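Local coordinates for protein B-agarase (Agarivorans gilvus, PDB 5Z6P) that probably hydrolyses the beta-1,4 glycosidic linkages of agarose, as an agarase of glycoside hydrolase family 50, at residues G672-L683 and I722-N733. Residues are numbered along the deposited sequence; the frame is centred on the assembly and turned at random.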
ATOM      1  N   GLY A 672       4.423  -3.525  -9.554  1.00 13.60           N
ATOM      2  CA  GLY A 672       3.586  -3.996 -10.634  1.00 16.36           C
ATOM      3  C   GLY A 672       3.913  -3.461 -12.021  1.00 17.22           C
ATOM      4  O   GLY A 672       4.699  -2.527 -12.179  1.00 16.71           O
ATOM      5  N   ALA A 673       3.309  -4.068 -13.037  1.00 17.11           N
ATOM      6  CA  ALA A 673       3.521  -3.644 -14.417  1.00 16.89           C
ATOM      7  C   ALA A 673       2.203  -3.752 -15.172  1.00 17.75           C
ATOM      8  O   ALA A 673       1.169  -4.041 -14.575  1.00 17.05           O
ATOM      9  CB  ALA A 673       4.604  -4.469 -15.078  1.00 14.01           C
ATOM     10  N   LEU A 674       2.229  -3.487 -16.472  1.00 14.91           N
ATOM     11  CA  LEU A 674       0.995  -3.514 -17.247  1.00 17.56           C
ATOM     12  C   LEU A 674       1.067  -4.519 -18.386  1.00 22.67           C
ATOM     13  O   LEU A 674       0.159  -4.589 -19.200  1.00 22.27           O
ATOM     14  CB  LEU A 674       0.673  -2.124 -17.813  1.00 19.91           C
ATOM     15  CG  LEU A 674       0.392  -0.981 -16.833  1.00 18.93           C
ATOM     16  CD1 LEU A 674       0.254   0.338 -17.561  1.00 16.97           C
ATOM     17  CD2 LEU A 674      -0.835  -1.288 -16.014  1.00 16.11           C
ATOM     18  N   ASP A 675       2.145  -5.295 -18.453  1.00 19.30           N
ATOM     19  CA  ASP A 675       2.318  -6.206 -19.568  1.00 19.54           C
ATOM     20  C   ASP A 675       1.661  -7.569 -19.324  1.00 20.46           C
ATOM     21  O   ASP A 675       1.767  -8.457 -20.155  1.00 23.28           O
ATOM     22  CB  ASP A 675       3.818  -6.372 -19.911  1.00 16.26           C
ATOM     23  CG  ASP A 675       4.627  -7.004 -18.781  1.00 19.26           C
ATOM     24  OD1 ASP A 675       4.201  -6.894 -17.622  1.00 20.02           O
ATOM     25  OD2 ASP A 675       5.691  -7.617 -19.053  1.00 21.23           O
ATOM     26  N   SER A 676       0.968  -7.745 -18.207  1.00 20.30           N
ATOM     27  CA  SER A 676       0.173  -8.964 -18.037  1.00 18.44           C
ATOM     28  C   SER A 676      -1.312  -8.631 -18.137  1.00 18.26           C
ATOM     29  O   SER A 676      -2.149  -9.349 -17.631  1.00 20.16           O
ATOM     30  CB  SER A 676       0.494  -9.673 -16.715  1.00 20.48           C
ATOM     31  OG  SER A 676       0.192  -8.873 -15.585  1.00 19.65           O
ATOM     32  N   GLY A 677      -1.616  -7.516 -18.791  1.00 20.09           N
ATOM     33  CA  GLY A 677      -2.972  -7.198 -19.182  1.00 21.37           C
ATOM     34  C   GLY A 677      -3.824  -6.480 -18.159  1.00 19.48           C
ATOM     35  O   GLY A 677      -5.032  -6.511 -18.248  1.00 17.36           O
ATOM     36  N   PHE A 678      -3.178  -5.824 -17.201  1.00 20.60           N
ATOM     37  CA  PHE A 678      -3.856  -5.092 -16.140  1.00 17.28           C
ATOM     38  C   PHE A 678      -4.102  -3.662 -16.572  1.00 17.56           C
ATOM     39  O   PHE A 678      -3.492  -3.188 -17.513  1.00 18.54           O
ATOM     40  CB  PHE A 678      -3.016  -5.134 -14.841  1.00 16.98           C
ATOM     41  CG  PHE A 678      -3.237  -6.365 -14.036  1.00 13.33           C
ATOM     42  CD1 PHE A 678      -2.819  -7.597 -14.507  1.00 16.25           C
ATOM     43  CD2 PHE A 678      -3.899  -6.301 -12.820  1.00 15.40           C
ATOM     44  CE1 PHE A 678      -3.054  -8.743 -13.782  1.00 15.47           C
ATOM     45  CE2 PHE A 678      -4.145  -7.433 -12.085  1.00 14.35           C
ATOM     46  CZ  PHE A 678      -3.722  -8.667 -12.561  1.00 15.51           C
ATOM     47  N   PHE A 679      -5.003  -2.979 -15.890  1.00 16.19           N
ATOM     48  CA  PHE A 679      -5.253  -1.579 -16.159  1.00 15.92           C
ATOM     49  C   PHE A 679      -4.520  -0.644 -15.193  1.00 15.49           C
ATOM     50  O   PHE A 679      -4.529   0.559 -15.375  1.00 21.16           O
ATOM     51  CB  PHE A 679      -6.754  -1.287 -16.103  1.00 17.87           C
ATOM     52  CG  PHE A 679      -7.573  -2.126 -17.046  1.00 22.05           C
ATOM     53  CD1 PHE A 679      -7.510  -1.913 -18.416  1.00 25.38           C
ATOM     54  CD2 PHE A 679      -8.418  -3.112 -16.564  1.00 22.18           C
ATOM     55  CE1 PHE A 679      -8.269  -2.681 -19.297  1.00 31.98           C
ATOM     56  CE2 PHE A 679      -9.190  -3.880 -17.441  1.00 25.66           C
ATOM     57  CZ  PHE A 679      -9.104  -3.668 -18.810  1.00 26.91           C
ATOM     58  N   HIS A 680      -3.925  -1.207 -14.153  1.00 16.02           N
ATOM     59  CA  HIS A 680      -3.295  -0.443 -13.073  1.00 14.92           C
ATOM     60  C   HIS A 680      -2.073  -1.233 -12.622  1.00 18.03           C
ATOM     61  O   HIS A 680      -2.208  -2.392 -12.294  1.00 16.74           O
ATOM     62  CB  HIS A 680      -4.292  -0.239 -11.914  1.00 17.09           C
ATOM     63  CG  HIS A 680      -3.940   0.875 -10.971  1.00 15.55           C
ATOM     64  ND1 HIS A 680      -2.704   0.995 -10.369  1.00 17.46           N
ATOM     65  CD2 HIS A 680      -4.685   1.901 -10.502  1.00 14.53           C
ATOM     66  CE1 HIS A 680      -2.704   2.053  -9.580  1.00 17.98           C
ATOM     67  NE2 HIS A 680      -3.891   2.626  -9.650  1.00 12.97           N
ATOM     68  N   ALA A 681      -0.883  -0.629 -12.637  1.00 16.65           N
ATOM     69  CA  ALA A 681       0.331  -1.331 -12.211  1.00 16.17           C
ATOM     70  C   ALA A 681       0.638  -1.137 -10.717  1.00 19.00           C
ATOM     71  O   ALA A 681       1.648  -1.622 -10.215  1.00 22.01           O
ATOM     72  CB  ALA A 681       1.530  -0.886 -13.037  1.00 14.51           C
ATOM     73  N   GLY A 682      -0.220  -0.421 -10.009  1.00 19.63           N
ATOM     74  CA  GLY A 682      -0.075  -0.317  -8.570  1.00 18.63           C
ATOM     75  C   GLY A 682       0.669   0.916  -8.081  1.00 18.41           C
ATOM     76  O   GLY A 682       0.758   1.924  -8.773  1.00 19.39           O
ATOM     77  N   LEU A 683       1.215   0.829  -6.876  1.00 18.50           N
ATOM     78  CA  LEU A 683       1.734   2.017  -6.191  1.00 17.26           C
ATOM     79  C   LEU A 683       3.160   2.367  -6.637  1.00 16.45           C
ATOM     80  O   LEU A 683       3.538   3.531  -6.721  1.00 16.13           O
ATOM     81  CB  LEU A 683       1.675   1.795  -4.687  1.00 14.81           C
ATOM     82  CG  LEU A 683       0.260   1.585  -4.139  1.00 16.72           C
ATOM     83  CD1 LEU A 683       0.283   1.309  -2.635  1.00 14.73           C
ATOM     84  CD2 LEU A 683      -0.600   2.791  -4.444  1.00 18.53           C
ATOM     85  N   ILE A 722      -8.446  -8.250 -12.140  1.00 17.11           N
ATOM     86  CA  ILE A 722      -8.243  -7.175 -13.116  1.00 16.38           C
ATOM     87  C   ILE A 722      -9.420  -6.211 -13.067  1.00 17.02           C
ATOM     88  O   ILE A 722      -9.286  -5.017 -13.341  1.00 16.06           O
ATOM     89  CB  ILE A 722      -8.053  -7.748 -14.557  1.00 18.07           C
ATOM     90  CG1 ILE A 722      -6.749  -8.548 -14.630  1.00 18.38           C
ATOM     91  CG2 ILE A 722      -8.042  -6.641 -15.606  1.00 16.46           C
ATOM     92  CD1 ILE A 722      -6.534  -9.290 -15.927  1.00 17.51           C
ATOM     93  N   THR A 723     -10.572  -6.743 -12.676  1.00 16.65           N
ATOM     94  CA  THR A 723     -11.794  -5.959 -12.512  1.00 16.81           C
ATOM     95  C   THR A 723     -11.925  -5.391 -11.094  1.00 15.31           C
ATOM     96  O   THR A 723     -12.915  -4.772 -10.755  1.00 15.63           O
ATOM     97  CB  THR A 723     -13.033  -6.824 -12.830  1.00 17.43           C
ATOM     98  OG1 THR A 723     -12.845  -8.114 -12.251  1.00 16.27           O
ATOM     99  CG2 THR A 723     -13.217  -6.986 -14.337  1.00 13.74           C
ATOM    100  N   GLY A 724     -10.923  -5.623 -10.264  1.00 15.93           N
ATOM    101  CA  GLY A 724     -10.935  -5.069  -8.922  1.00 16.47           C
ATOM    102  C   GLY A 724     -11.493  -5.946  -7.814  1.00 18.09           C
ATOM    103  O   GLY A 724     -12.479  -6.670  -7.999  1.00 18.01           O
ATOM    104  N   ARG A 725     -10.832  -5.874  -6.659  1.00 17.32           N
ATOM    105  CA  ARG A 725     -11.339  -6.408  -5.404  1.00 18.53           C
ATOM    106  C   ARG A 725     -12.709  -5.854  -5.127  1.00 22.60           C
ATOM    107  O   ARG A 725     -12.898  -4.649  -5.194  1.00 22.82           O
ATOM    108  CB  ARG A 725     -10.434  -6.034  -4.233  1.00 18.00           C
ATOM    109  CG  ARG A 725      -9.372  -7.005  -3.924  1.00 22.44           C
ATOM    110  CD  ARG A 725      -8.803  -6.728  -2.538  1.00 24.04           C
ATOM    111  NE  ARG A 725      -9.773  -7.048  -1.508  1.00 26.82           N
ATOM    112  CZ  ARG A 725      -9.881  -6.416  -0.343  1.00 32.75           C
ATOM    113  NH1 ARG A 725      -9.081  -5.393  -0.046  1.00 29.64           N
ATOM    114  NH2 ARG A 725     -10.806  -6.813   0.523  1.00 29.47           N
ATOM    115  N   SER A 726     -13.643  -6.732  -4.771  1.00 21.69           N
ATOM    116  CA  SER A 726     -15.027  -6.340  -4.501  1.00 22.07           C
ATOM    117  C   SER A 726     -15.140  -5.217  -3.492  1.00 24.35           C
ATOM    118  O   SER A 726     -15.836  -4.230  -3.723  1.00 25.99           O
ATOM    119  CB  SER A 726     -15.833  -7.541  -3.997  1.00 19.13           C
ATOM    120  OG  SER A 726     -15.794  -8.590  -4.927  1.00 22.51           O
ATOM    121  N   PHE A 727     -14.451  -5.391  -2.368  1.00 27.02           N
ATOM    122  CA  PHE A 727     -14.471  -4.428  -1.269  1.00 36.84           C
ATOM    123  C   PHE A 727     -14.108  -2.994  -1.686  1.00 35.26           C
ATOM    124  O   PHE A 727     -14.868  -2.072  -1.420  1.00 31.62           O
ATOM    125  CB  PHE A 727     -13.525  -4.897  -0.150  1.00 40.31           C
ATOM    126  CG  PHE A 727     -13.438  -3.948   1.019  1.00 41.35           C
ATOM    127  CD1 PHE A 727     -14.400  -3.967   2.022  1.00 45.86           C
ATOM    128  CD2 PHE A 727     -12.391  -3.040   1.116  1.00 42.18           C
ATOM    129  CE1 PHE A 727     -14.316  -3.095   3.101  1.00 47.44           C
ATOM    130  CE2 PHE A 727     -12.305  -2.161   2.185  1.00 48.86           C
ATOM    131  CZ  PHE A 727     -13.268  -2.189   3.180  1.00 48.32           C
ATOM    132  N   ASP A 728     -12.961  -2.808  -2.342  1.00 34.43           N
ATOM    133  CA  ASP A 728     -12.428  -1.453  -2.574  1.00 36.78           C
ATOM    134  C   ASP A 728     -11.983  -1.138  -4.015  1.00 27.28           C
ATOM    135  O   ASP A 728     -11.605  -0.013  -4.321  1.00 24.89           O
ATOM    136  CB  ASP A 728     -11.253  -1.207  -1.631  1.00 33.31           C
ATOM    137  CG  ASP A 728     -10.174  -2.268  -1.758  1.00 33.82           C
ATOM    138  OD1 ASP A 728     -10.065  -2.889  -2.835  1.00 32.81           O
ATOM    139  OD2 ASP A 728      -9.436  -2.487  -0.782  1.00 40.09           O
ATOM    140  N   GLY A 729     -12.013  -2.136  -4.882  1.00 26.49           N
ATOM    141  CA  GLY A 729     -11.679  -1.928  -6.280  1.00 28.11           C
ATOM    142  C   GLY A 729     -10.203  -2.049  -6.615  1.00 21.50           C
ATOM    143  O   GLY A 729      -9.804  -1.765  -7.745  1.00 26.11           O
ATOM    144  N   GLU A 730      -9.401  -2.453  -5.636  1.00 20.20           N
ATOM    145  CA  GLU A 730      -7.964  -2.683  -5.835  1.00 20.54           C
ATOM    146  C   GLU A 730      -7.691  -3.632  -7.020  1.00 19.44           C
ATOM    147  O   GLU A 730      -8.150  -4.768  -7.030  1.00 16.85           O
ATOM    148  CB  GLU A 730      -7.356  -3.238  -4.554  1.00 25.70           C
ATOM    149  CG  GLU A 730      -5.908  -3.689  -4.659  1.00 18.82           C
ATOM    150  CD  GLU A 730      -5.661  -4.931  -3.825  1.00 24.57           C
ATOM    151  OE1 GLU A 730      -5.546  -4.827  -2.581  1.00 28.46           O
ATOM    152  OE2 GLU A 730      -5.629  -6.026  -4.415  1.00 24.93           O
ATOM    153  N   ASN A 731      -6.949  -3.155  -8.011  1.00 16.20           N
ATOM    154  CA  ASN A 731      -6.882  -3.846  -9.305  1.00 16.11           C
ATOM    155  C   ASN A 731      -5.491  -3.860  -9.923  1.00 17.39           C
ATOM    156  O   ASN A 731      -5.334  -3.650 -11.129  1.00 17.35           O
ATOM    157  CB  ASN A 731      -7.881  -3.200 -10.283  1.00 16.36           C
ATOM    158  CG  ASN A 731      -7.620  -1.722 -10.496  1.00 17.46           C
ATOM    159  OD1 ASN A 731      -6.901  -1.094  -9.724  1.00 20.76           O
ATOM    160  ND2 ASN A 731      -8.196  -1.163 -11.549  1.00 16.84           N
ATOM    161  N   TYR A 732      -4.492  -4.136  -9.089  1.00 16.66           N
ATOM    162  CA  TYR A 732      -3.097  -3.977  -9.454  1.00 14.48           C
ATOM    163  C   TYR A 732      -2.455  -5.283  -9.854  1.00 14.48           C
ATOM    164  O   TYR A 732      -2.722  -6.318  -9.260  1.00 13.86           O
ATOM    165  CB  TYR A 732      -2.279  -3.404  -8.280  1.00 16.37           C
ATOM    166  CG  TYR A 732      -2.847  -2.203  -7.571  1.00 14.35           C
ATOM    167  CD1 TYR A 732      -3.689  -1.315  -8.225  1.00 15.85           C
ATOM    168  CD2 TYR A 732      -2.522  -1.946  -6.247  1.00 14.91           C
ATOM    169  CE1 TYR A 732      -4.196  -0.213  -7.577  1.00 15.92           C
ATOM    170  CE2 TYR A 732      -3.019  -0.837  -5.582  1.00 16.24           C
ATOM    171  CZ  TYR A 732      -3.855   0.028  -6.261  1.00 14.08           C
ATOM    172  OH  TYR A 732      -4.372   1.129  -5.644  1.00 19.16           O
ATOM    173  N   ASN A 733      -1.551  -5.214 -10.823  1.00 14.75           N
ATOM    174  CA  ASN A 733      -0.680  -6.343 -11.108  1.00 16.90           C
ATOM    175  C   ASN A 733       0.421  -6.450 -10.059  1.00 13.64           C
ATOM    176  O   ASN A 733       1.540  -6.081 -10.326  1.00 14.29           O
ATOM    177  CB  ASN A 733      -0.075  -6.214 -12.528  1.00 16.94           C
ATOM    178  CG  ASN A 733       1.043  -7.208 -12.791  1.00 15.74           C
ATOM    179  OD1 ASN A 733       2.073  -6.854 -13.354  1.00 16.32           O
ATOM    180  ND2 ASN A 733       0.855  -8.444 -12.355  1.00 16.21           N
TER
HETATM  181  O   HOH W   1      -6.443  -3.908 -13.731  1.00 14.45           O
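The Phe678 ring is sandwiched between Ile722 and Asn733. Ile722 CG1 sits over the centre of one face, 3.7 Å from the ring centroid and nearly on its normal; on the opposite face Asn733 CB, equally near, is shifted toward the rim. Asn731 O meets the ring edge in plane, and Ile722 CG2 packs 3.5 Å from Phe679 CE2.

Farther along, His680 and Tyr732 lie side by side with planes 39° apart, so the pair is oblique; Tyr732 CE1 stands over the imidazole. Gly682 CA covers a face of the Tyr732 ring. Gly682 N donates to His680 ND1 (2.9 Å) nearly within the imidazole plane, which helps to set the ring's rotation, with ND1 as the acceptor.

Asn733 binds through backbone and side chain. Its N donates to His680 O (155° at the hydrogen), in the carbonyl plane. CG lies anti to the backbone N (chi1 169°), which sends the amide to Ala673, where OD1 accepts from Ala673 N, somewhat out of the amide plane. Gln689 of helix 689-704 also donates to OD1, while ND2 is hydrogen-bonded to Asp719 OD1, settling the amide's orientation.

One water accepts from Phe679 N (2.8 Å) and donates to Ile722 O and Asn731 O. His680 also touches strand 168-174 of the CBM-like region. Polar partners beside an apolar patch thus join loops following adjacent parallel strands 664-668 and 709-714, consistent with the family's (beta/alpha)8 barrel.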